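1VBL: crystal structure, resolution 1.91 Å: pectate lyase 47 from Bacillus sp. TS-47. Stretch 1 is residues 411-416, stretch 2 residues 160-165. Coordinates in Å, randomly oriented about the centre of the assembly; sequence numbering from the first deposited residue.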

# COMPACT_ATOMS: atom_id res chain seq x y z
N GLY A 411 -6.99 0.20 12.38
CA GLY A 411 -5.78 0.92 12.71
C GLY A 411 -4.92 0.42 13.85
O GLY A 411 -5.34 -0.39 14.69
N ALA A 412 -3.68 0.91 13.87
CA ALA A 412 -2.73 0.55 14.91
C ALA A 412 -3.24 1.06 16.25
O ALA A 412 -3.87 2.12 16.33
CB ALA A 412 -1.36 1.15 14.60
N GLY A 413 -2.99 0.28 17.30
CA GLY A 413 -3.42 0.64 18.63
C GLY A 413 -4.87 0.32 18.96
O GLY A 413 -5.30 0.58 20.08
N ASN A 414 -5.61 -0.24 18.01
CA ASN A 414 -7.02 -0.57 18.23
C ASN A 414 -7.37 -2.04 18.29
O ASN A 414 -8.44 -2.44 17.86
CB ASN A 414 -7.91 0.12 17.19
CG ASN A 414 -7.99 1.59 17.41
OD1 ASN A 414 -8.18 2.05 18.54
ND2 ASN A 414 -7.86 2.36 16.34
N LEU A 415 -6.42 -2.83 18.78
CA LEU A 415 -6.63 -4.25 18.95
C LEU A 415 -6.88 -4.45 20.42
O LEU A 415 -7.61 -3.74 21.12
CB LEU A 415 -5.36 -5.05 18.71
CG LEU A 415 -4.37 -5.09 17.58
CD1 LEU A 415 -3.04 -5.66 18.10
CD2 LEU A 415 -4.94 -5.97 16.51
N HIS A 416 -6.17 -5.51 20.81
CA HIS A 416 -6.03 -6.18 22.08
C HIS A 416 -6.26 -7.68 21.81
O HIS A 416 -7.07 -8.05 20.96
CB HIS A 416 -7.05 -5.59 23.08
CG HIS A 416 -6.56 -4.31 23.68
ND1 HIS A 416 -5.22 -4.01 23.72
CD2 HIS A 416 -7.21 -3.23 24.19
CE1 HIS A 416 -5.05 -2.80 24.21
NE2 HIS A 416 -6.24 -2.30 24.51
OXT HIS A 416 -5.66 -8.49 22.50
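Stretch 2, residues 160-165: IRNIEF

The most unusual feature is a single side-chain oxygen that serves two backbone amides: OD1 of N162 takes the backbone N-H of G413 in a short, nearly straight hydrogen bond (N to OD1 2.7 Å, 163° at the hydrogen) and also accepts from a water, 2.8 Å from OD1. That water in turn accepts from the backbone N of L415, 3.0 Å away. One asparagine thus serves the chain's last residues directly and through water, from about 250 residues away in sequence.

The backbone of stretch 1 presents these amides from a turn and the residue after it. G411 to N414 form a type II turn, closed by a weak hydrogen bond from N414 N to G411 O at 3.3 Å. G413, with phi 81°, takes the positive-phi position that favours glycine. G411 needs glycine for a different reason: at its backbone angles a CB would be jammed against the preceding carbonyl oxygen.

Stretch 2 meets this turn where its own chain leaves a strand. Residues 160-161 are extended, then N162 breaks the run with phi/psi of 57/37, and strand geometry is present again at E164 and F165. The CA of N162 lies 4.3 Å from the CA of A412, the nearest backbone approach. Contacts run in opposite order along the chains, roughly antiparallel: A412 meets I163 and E164, L415 meets R161 and N162. The CB of N162 points sideways, but its amide end comes nearer to the turn, while ND2 is satisfied elsewhere in the structure.

Aliphatic side chains of stretch 1 pack on backbone and side-chain groups of stretch 2. The CA-to-CB bonds of A412 and L415 point toward it, that of I163 away. A412 CB lies 3.6 Å from I163 C; L415 CD1 lies 3.7 Å from N162 CG, and L415 CD2 approaches R161 NH2 obliquely at 3.4 Å. The rule is compact: one acceptor for two amides, with A412 and L415 packed beside it.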

# COMPACT_ATOMS: atom_id res chain seq x y z
N ILE A 160 1.98 -8.86 9.60
CA ILE A 160 2.41 -7.53 10.03
C ILE A 160 1.20 -6.88 10.71
O ILE A 160 0.16 -6.69 10.08
CB ILE A 160 2.83 -6.64 8.85
CG1 ILE A 160 3.86 -7.37 7.98
CG2 ILE A 160 3.38 -5.31 9.38
CD1 ILE A 160 5.15 -7.71 8.70
N ARG A 161 1.34 -6.54 11.98
CA ARG A 161 0.21 -5.95 12.70
C ARG A 161 0.58 -4.90 13.75
O ARG A 161 1.71 -4.87 14.26
CB ARG A 161 -0.58 -7.04 13.43
CG ARG A 161 -1.00 -8.24 12.59
CD ARG A 161 -1.70 -9.28 13.45
NE ARG A 161 -3.06 -8.88 13.84
CZ ARG A 161 -3.78 -9.48 14.77
NH1 ARG A 161 -3.28 -10.52 15.44
NH2 ARG A 161 -5.02 -9.08 15.03
N ASN A 162 -0.40 -4.06 14.06
CA ASN A 162 -0.30 -3.03 15.08
C ASN A 162 0.82 -2.00 14.97
O ASN A 162 1.38 -1.58 15.98
CB ASN A 162 -0.23 -3.72 16.45
CG ASN A 162 -0.71 -2.83 17.57
OD1 ASN A 162 -1.70 -2.11 17.43
ND2 ASN A 162 -0.02 -2.87 18.70
N ILE A 163 1.13 -1.58 13.75
CA ILE A 163 2.19 -0.60 13.56
C ILE A 163 1.69 0.60 12.75
O ILE A 163 0.87 0.46 11.84
CB ILE A 163 3.40 -1.22 12.82
CG1 ILE A 163 4.04 -2.29 13.70
CG2 ILE A 163 4.40 -0.14 12.45
CD1 ILE A 163 5.06 -3.14 12.97
N GLU A 164 2.16 1.79 13.12
CA GLU A 164 1.80 2.99 12.39
C GLU A 164 2.97 3.28 11.46
O GLU A 164 4.08 3.59 11.91
CB GLU A 164 1.60 4.19 13.32
CG GLU A 164 1.36 5.48 12.55
CD GLU A 164 1.33 6.71 13.43
OE1 GLU A 164 0.38 6.85 14.23
OE2 GLU A 164 2.26 7.53 13.33
N PHE A 165 2.72 3.16 10.16
CA PHE A 165 3.75 3.41 9.16
C PHE A 165 3.67 4.81 8.59
O PHE A 165 2.65 5.20 8.03
CB PHE A 165 3.61 2.44 7.97
CG PHE A 165 3.92 1.01 8.29
CD1 PHE A 165 2.94 0.18 8.82
CD2 PHE A 165 5.19 0.50 8.05
CE1 PHE A 165 3.22 -1.16 9.10
CE2 PHE A 165 5.48 -0.84 8.33
CZ PHE A 165 4.50 -1.67 8.86
O HOH W 1 -3.53 -2.44 19.49